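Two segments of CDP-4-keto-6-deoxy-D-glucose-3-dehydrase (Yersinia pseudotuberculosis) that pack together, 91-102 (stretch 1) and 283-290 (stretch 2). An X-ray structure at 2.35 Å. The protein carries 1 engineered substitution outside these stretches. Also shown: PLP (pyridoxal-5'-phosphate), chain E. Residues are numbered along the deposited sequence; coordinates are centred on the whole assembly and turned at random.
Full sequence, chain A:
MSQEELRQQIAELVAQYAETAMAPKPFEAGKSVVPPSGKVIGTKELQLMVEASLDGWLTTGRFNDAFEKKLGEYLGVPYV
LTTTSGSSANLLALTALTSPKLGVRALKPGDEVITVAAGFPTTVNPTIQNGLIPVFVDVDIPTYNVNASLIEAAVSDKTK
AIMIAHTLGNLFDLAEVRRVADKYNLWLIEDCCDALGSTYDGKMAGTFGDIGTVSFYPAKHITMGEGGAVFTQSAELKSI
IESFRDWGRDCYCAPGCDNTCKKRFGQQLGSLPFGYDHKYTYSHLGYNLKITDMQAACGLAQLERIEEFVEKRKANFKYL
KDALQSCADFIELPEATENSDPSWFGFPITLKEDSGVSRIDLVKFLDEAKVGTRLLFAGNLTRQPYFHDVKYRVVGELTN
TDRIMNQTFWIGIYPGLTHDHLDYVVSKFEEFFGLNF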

ATOM      1  N   LEU A  91      -5.895  -4.320   7.015  1.00 20.45           N
ATOM      2  CA  LEU A  91      -6.734  -4.644   5.854  1.00 22.22           C
ATOM      3  C   LEU A  91      -6.549  -6.092   5.397  1.00 23.90           C
ATOM      4  O   LEU A  91      -7.528  -6.800   5.165  1.00 23.48           O
ATOM      5  CB  LEU A  91      -6.418  -3.713   4.682  1.00 25.08           C
ATOM      6  CG  LEU A  91      -7.222  -3.983   3.402  1.00 25.82           C
ATOM      7  CD1 LEU A  91      -8.711  -3.857   3.688  1.00 25.19           C
ATOM      8  CD2 LEU A  91      -6.804  -3.005   2.315  1.00 28.10           C
ATOM      9  N   LEU A  92      -5.291  -6.524   5.285  1.00 23.79           N
ATOM     10  CA  LEU A  92      -4.960  -7.888   4.855  1.00 23.92           C
ATOM     11  C   LEU A  92      -5.394  -8.959   5.876  1.00 25.65           C
ATOM     12  O   LEU A  92      -5.869 -10.032   5.500  1.00 24.35           O
ATOM     13  CB  LEU A  92      -3.447  -7.997   4.591  1.00 21.92           C
ATOM     14  CG  LEU A  92      -2.919  -7.283   3.334  1.00 21.04           C
ATOM     15  CD1 LEU A  92      -1.399  -7.318   3.307  1.00 20.75           C
ATOM     16  CD2 LEU A  92      -3.481  -7.974   2.088  1.00 24.99           C
ATOM     17  N   ALA A  93      -5.231  -8.658   7.162  1.00 26.48           N
ATOM     18  CA  ALA A  93      -5.603  -9.578   8.237  1.00 26.56           C
ATOM     19  C   ALA A  93      -7.092  -9.918   8.203  1.00 27.29           C
ATOM     20  O   ALA A  93      -7.468 -11.089   8.227  1.00 29.45           O
ATOM     21  CB  ALA A  93      -5.234  -8.968   9.591  1.00 24.23           C
ATOM     22  N   LEU A  94      -7.938  -8.894   8.126  1.00 27.55           N
ATOM     23  CA  LEU A  94      -9.389  -9.087   8.096  1.00 27.44           C
ATOM     24  C   LEU A  94      -9.873  -9.661   6.766  1.00 27.47           C
ATOM     25  O   LEU A  94     -10.757 -10.515   6.740  1.00 28.67           O
ATOM     26  CB  LEU A  94     -10.094  -7.752   8.368  1.00 26.32           C
ATOM     27  CG  LEU A  94     -11.587  -7.649   8.704  1.00 25.48           C
ATOM     28  CD1 LEU A  94     -12.454  -7.954   7.480  1.00 26.75           C
ATOM     29  CD2 LEU A  94     -11.901  -8.583   9.855  1.00 27.27           C
ATOM     30  N   THR A  95      -9.293  -9.197   5.666  1.00 26.00           N
ATOM     31  CA  THR A  95      -9.687  -9.652   4.339  1.00 26.42           C
ATOM     32  C   THR A  95      -9.399 -11.128   4.135  1.00 26.73           C
ATOM     33  O   THR A  95     -10.223 -11.856   3.593  1.00 29.28           O
ATOM     34  CB  THR A  95      -8.962  -8.854   3.239  1.00 27.59           C
ATOM     35  OG1 THR A  95      -9.298  -7.469   3.372  1.00 23.73           O
ATOM     36  CG2 THR A  95      -9.374  -9.362   1.840  1.00 25.01           C
ATOM     37  N   ALA A  96      -8.227 -11.559   4.579  1.00 27.53           N
ATOM     38  CA  ALA A  96      -7.805 -12.940   4.467  1.00 28.13           C
ATOM     39  C   ALA A  96      -8.815 -13.908   5.081  1.00 32.57           C
ATOM     40  O   ALA A  96      -9.017 -15.017   4.578  1.00 35.59           O
ATOM     41  CB  ALA A  96      -6.480 -13.102   5.137  1.00 27.74           C
ATOM     42  N   LEU A  97      -9.450 -13.494   6.170  1.00 33.32           N
ATOM     43  CA  LEU A  97     -10.424 -14.348   6.828  1.00 33.02           C
ATOM     44  C   LEU A  97     -11.704 -14.453   6.016  1.00 34.75           C
ATOM     45  O   LEU A  97     -12.656 -15.103   6.450  1.00 35.99           O
ATOM     46  CB  LEU A  97     -10.749 -13.813   8.222  1.00 31.60           C
ATOM     47  CG  LEU A  97      -9.602 -13.761   9.232  1.00 30.44           C
ATOM     48  CD1 LEU A  97     -10.103 -13.220  10.569  1.00 29.25           C
ATOM     49  CD2 LEU A  97      -9.031 -15.148   9.407  1.00 31.56           C
ATOM     50  N   THR A  98     -11.741 -13.807   4.849  1.00 34.13           N
ATOM     51  CA  THR A  98     -12.932 -13.865   3.996  1.00 35.49           C
ATOM     52  C   THR A  98     -12.727 -14.907   2.898  1.00 35.25           C
ATOM     53  O   THR A  98     -13.631 -15.178   2.101  1.00 35.29           O
ATOM     54  CB  THR A  98     -13.230 -12.520   3.290  1.00 35.94           C
ATOM     55  OG1 THR A  98     -12.236 -12.291   2.285  1.00 37.06           O
ATOM     56  CG2 THR A  98     -13.226 -11.361   4.290  1.00 36.72           C
ATOM     57  N   SER A  99     -11.528 -15.476   2.862  1.00 35.15           N
ATOM     58  CA  SER A  99     -11.172 -16.483   1.871  1.00 36.57           C
ATOM     59  C   SER A  99     -12.054 -17.723   1.910  1.00 38.79           C
ATOM     60  O   SER A  99     -12.234 -18.330   2.963  1.00 38.08           O
ATOM     61  CB  SER A  99      -9.727 -16.926   2.072  1.00 35.76           C
ATOM     62  OG  SER A  99      -9.462 -18.074   1.289  1.00 34.75           O
ATOM     63  N   PRO A 100     -12.602 -18.124   0.751  1.00 41.48           N
ATOM     64  CA  PRO A 100     -13.457 -19.313   0.702  1.00 41.35           C
ATOM     65  C   PRO A 100     -12.706 -20.586   1.099  1.00 42.08           C
ATOM     66  O   PRO A 100     -13.309 -21.639   1.280  1.00 44.83           O
ATOM     67  CB  PRO A 100     -13.951 -19.332  -0.745  1.00 40.76           C
ATOM     68  CG  PRO A 100     -12.847 -18.625  -1.496  1.00 42.20           C
ATOM     69  CD  PRO A 100     -12.507 -17.485  -0.576  1.00 40.45           C
ATOM     70  N   LYS A 101     -11.389 -20.491   1.236  1.00 43.32           N
ATOM     71  CA  LYS A 101     -10.595 -21.642   1.652  1.00 44.28           C
ATOM     72  C   LYS A 101     -10.869 -21.976   3.123  1.00 45.19           C
ATOM     73  O   LYS A 101     -10.512 -23.058   3.600  1.00 45.07           O
ATOM     74  CB  LYS A 101      -9.100 -21.366   1.476  1.00 44.68           C
ATOM     75  CG  LYS A 101      -8.639 -21.291   0.030  1.00 49.18           C
ATOM     76  CD  LYS A 101      -7.117 -21.243  -0.052  1.00 50.74           C
ATOM     77  CE  LYS A 101      -6.633 -21.197  -1.495  1.00 52.68           C
ATOM     78  NZ  LYS A 101      -7.121 -22.360  -2.297  1.00 54.52           N
ATOM     79  N   LEU A 102     -11.498 -21.046   3.838  1.00 44.05           N
ATOM     80  CA  LEU A 102     -11.804 -21.242   5.251  1.00 43.74           C
ATOM     81  C   LEU A 102     -13.222 -21.781   5.448  1.00 43.23           C
ATOM     82  O   LEU A 102     -13.781 -21.742   6.549  1.00 42.09           O
ATOM     83  CB  LEU A 102     -11.613 -19.922   6.006  1.00 41.17           C
ATOM     84  CG  LEU A 102     -10.187 -19.381   5.891  1.00 40.46           C
ATOM     85  CD1 LEU A 102     -10.091 -18.027   6.577  1.00 41.00           C
ATOM     86  CD2 LEU A 102      -9.206 -20.367   6.503  1.00 37.59           C
ATOM     87  N   SER A 283      -6.469 -16.718  -7.301  1.00 30.85           N
ATOM     88  CA  SER A 283      -7.350 -17.389  -6.348  1.00 31.06           C
ATOM     89  C   SER A 283      -8.070 -16.468  -5.373  1.00 31.23           C
ATOM     90  O   SER A 283      -8.933 -16.924  -4.626  1.00 31.20           O
ATOM     91  CB  SER A 283      -6.541 -18.386  -5.536  1.00 32.70           C
ATOM     92  OG  SER A 283      -5.478 -17.719  -4.870  1.00 32.73           O
ATOM     93  N   HIS A 284      -7.713 -15.185  -5.350  1.00 29.65           N
ATOM     94  CA  HIS A 284      -8.371 -14.251  -4.430  1.00 29.65           C
ATOM     95  C   HIS A 284      -8.557 -12.853  -5.010  1.00 30.12           C
ATOM     96  O   HIS A 284      -7.863 -12.457  -5.953  1.00 29.48           O
ATOM     97  CB  HIS A 284      -7.574 -14.122  -3.127  1.00 26.75           C
ATOM     98  CG  HIS A 284      -7.474 -15.394  -2.337  1.00 25.43           C
ATOM     99  ND1 HIS A 284      -8.547 -15.944  -1.671  1.00 25.43           N
ATOM    100  CD2 HIS A 284      -6.414 -16.193  -2.066  1.00 22.63           C
ATOM    101  CE1 HIS A 284      -8.152 -17.022  -1.018  1.00 21.55           C
ATOM    102  NE2 HIS A 284      -6.864 -17.196  -1.241  1.00 22.55           N
ATOM    103  N   LEU A 285      -9.514 -12.122  -4.441  1.00 29.99           N
ATOM    104  CA  LEU A 285      -9.807 -10.742  -4.821  1.00 29.59           C
ATOM    105  C   LEU A 285      -8.683  -9.964  -4.129  1.00 29.75           C
ATOM    106  O   LEU A 285      -8.837  -9.476  -3.000  1.00 30.58           O
ATOM    107  CB  LEU A 285     -11.170 -10.341  -4.252  1.00 29.16           C
ATOM    108  CG  LEU A 285     -11.763  -8.987  -4.628  1.00 30.81           C
ATOM    109  CD1 LEU A 285     -11.951  -8.911  -6.134  1.00 28.78           C
ATOM    110  CD2 LEU A 285     -13.101  -8.808  -3.907  1.00 33.23           C
ATOM    111  N   GLY A 286      -7.546  -9.857  -4.806  1.00 30.14           N
ATOM    112  CA  GLY A 286      -6.398  -9.212  -4.206  1.00 29.24           C
ATOM    113  C   GLY A 286      -6.096  -7.755  -4.476  1.00 28.66           C
ATOM    114  O   GLY A 286      -6.830  -7.042  -5.167  1.00 27.92           O
ATOM    115  N   TYR A 287      -4.978  -7.340  -3.888  1.00 28.30           N
ATOM    116  CA  TYR A 287      -4.436  -5.986  -3.967  1.00 27.57           C
ATOM    117  C   TYR A 287      -2.977  -6.162  -4.335  1.00 26.56           C
ATOM    118  O   TYR A 287      -2.556  -7.229  -4.754  1.00 27.95           O
ATOM    119  CB  TYR A 287      -4.441  -5.315  -2.585  1.00 24.24           C
ATOM    120  CG  TYR A 287      -5.782  -5.196  -1.917  1.00 22.60           C
ATOM    121  CD1 TYR A 287      -6.276  -6.218  -1.111  1.00 22.35           C
ATOM    122  CD2 TYR A 287      -6.568  -4.061  -2.108  1.00 22.23           C
ATOM    123  CE1 TYR A 287      -7.533  -6.110  -0.510  1.00 24.21           C
ATOM    124  CE2 TYR A 287      -7.808  -3.943  -1.523  1.00 25.54           C
ATOM    125  CZ  TYR A 287      -8.290  -4.968  -0.727  1.00 24.87           C
ATOM    126  OH  TYR A 287      -9.535  -4.839  -0.171  1.00 28.80           O
ATOM    127  N   ASN A 288      -2.224  -5.084  -4.191  1.00 26.87           N
ATOM    128  CA  ASN A 288      -0.780  -5.104  -4.372  1.00 24.71           C
ATOM    129  C   ASN A 288      -0.313  -4.185  -3.263  1.00 25.74           C
ATOM    130  O   ASN A 288      -0.056  -2.991  -3.467  1.00 26.59           O
ATOM    131  CB  ASN A 288      -0.319  -4.548  -5.707  1.00 21.73           C
ATOM    132  CG  ASN A 288       1.203  -4.578  -5.841  1.00 26.90           C
ATOM    133  OD1 ASN A 288       1.758  -4.151  -6.853  1.00 29.84           O
ATOM    134  ND2 ASN A 288       1.883  -5.080  -4.811  1.00 21.66           N
ATOM    135  N   LEU A 289      -0.227  -4.756  -2.075  1.00 26.50           N
ATOM    136  CA  LEU A 289       0.354  -4.085  -0.928  1.00 25.96           C
ATOM    137  C   LEU A 289       1.724  -4.548  -0.436  1.00 26.79           C
ATOM    138  O   LEU A 289       1.866  -4.985   0.709  1.00 28.46           O
ATOM    139  CB  LEU A 289      -0.702  -4.261   0.165  1.00 23.73           C
ATOM    140  CG  LEU A 289      -2.096  -3.734  -0.211  1.00 24.05           C
ATOM    141  CD1 LEU A 289      -3.149  -4.312   0.730  1.00 21.80           C
ATOM    142  CD2 LEU A 289      -2.103  -2.216  -0.162  1.00 18.49           C
ATOM    143  N   LYS A 290       2.730  -4.460  -1.303  1.00 26.73           N
ATOM    144  CA  LYS A 290       4.095  -4.844  -0.923  1.00 29.78           C
ATOM    145  C   LYS A 290       4.984  -3.606  -0.804  1.00 29.67           C
ATOM    146  O   LYS A 290       4.632  -2.524  -1.288  1.00 27.38           O
ATOM    147  CB  LYS A 290       4.721  -5.800  -1.948  1.00 27.50           C
ATOM    148  CG  LYS A 290       3.939  -7.077  -2.182  1.00 29.79           C
ATOM    149  CD  LYS A 290       4.714  -8.073  -3.043  1.00 30.19           C
ATOM    150  CE  LYS A 290       4.039  -8.318  -4.395  1.00 29.12           C
ATOM    151  NZ  LYS A 290       3.999  -7.112  -5.280  1.00 28.24           N
TER
HETATM  152  N1  PLP E 500      -3.232  -2.658 -14.225  1.00 33.59           N
HETATM  153  C2  PLP E 500      -2.437  -3.132 -15.250  1.00 38.34           C
HETATM  154  C2A PLP E 500      -3.062  -3.240 -16.644  1.00 32.99           C
HETATM  155  C3  PLP E 500      -1.082  -3.495 -14.979  1.00 37.13           C
HETATM  156  O3  PLP E 500      -0.264  -3.969 -15.946  1.00 39.37           O
HETATM  157  C4  PLP E 500      -0.546  -3.360 -13.623  1.00 37.53           C
HETATM  158  C4A PLP E 500       0.941  -3.738 -13.389  1.00 42.08           C
HETATM  159  C5  PLP E 500      -1.420  -2.877 -12.607  1.00 36.84           C
HETATM  160  C6  PLP E 500      -2.781  -2.529 -12.956  1.00 36.01           C
HETATM  161  C5A PLP E 500      -1.091  -2.665 -11.157  1.00 34.35           C
HETATM  162  O4P PLP E 500       0.202  -2.334 -10.908  1.00 31.01           O
HETATM  163  P   PLP E 500       1.101  -2.938  -9.733  1.00 32.35           P
HETATM  164  O1P PLP E 500       2.208  -1.957  -9.504  1.00 31.67           O
HETATM  165  O2P PLP E 500       1.650  -4.369 -10.322  1.00 35.15           O
HETATM  166  O3P PLP E 500       0.241  -3.165  -8.467  1.00 32.61           O

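Residues 283-290, a segment without regular helix or strand, pack along the helix that opens stretch 1 and the loop beyond it, burying 393 Å² in all. No hydrogen bond crosses the interface; it is held by side-chain packing. Ser283 directs its CB toward stretch 1 but stops short of contact, its OG being hydrogen-bonded elsewhere in the structure. His284 gives up more area to the contact than any other residue. Its imidazole (chi1 m) reaches the loop, where Ser99 and Pro100 lie at the ring edge, with Pro100 CD 4.4 Å from His284 ND1. Lys101, an exposed residue, brings CE to 4.0 Å from His284 NE2. Leu285 also points its CB toward stretch 1 but makes no close contact, and Gly286, with no side chain, carries the backbone past Thr95 at a CA-CA distance of 9.2 Å. Tyr287 then turns its ring onto the helix. Leu91 CD2 sits over one face, 4.2 Å from the ring centroid and 22° off the normal, a CH-pi contact, and lies 3.9 Å from Tyr287 CZ; Thr95 CG2 meets the ring edge 4.4 Å from Tyr287 CE1. Thr95 suits this buried place because its hydroxyl is satisfied within the helix, OG1 donating to Leu91 O at 2.6 Å, and its methyl adds an apolar contact. Asn288 is out of reach of stretch 1; its side chain lies instead beside the PLP phosphate. Leu289 returns to the interface and closes the apolar cluster: its CD1 lies 3.9 Å from Leu92 CD2 and 4.2 Å from Leu91 CD2, the branched, apolar leucine side chains packing against one another. Lys290 points its CB away, leaving the contact.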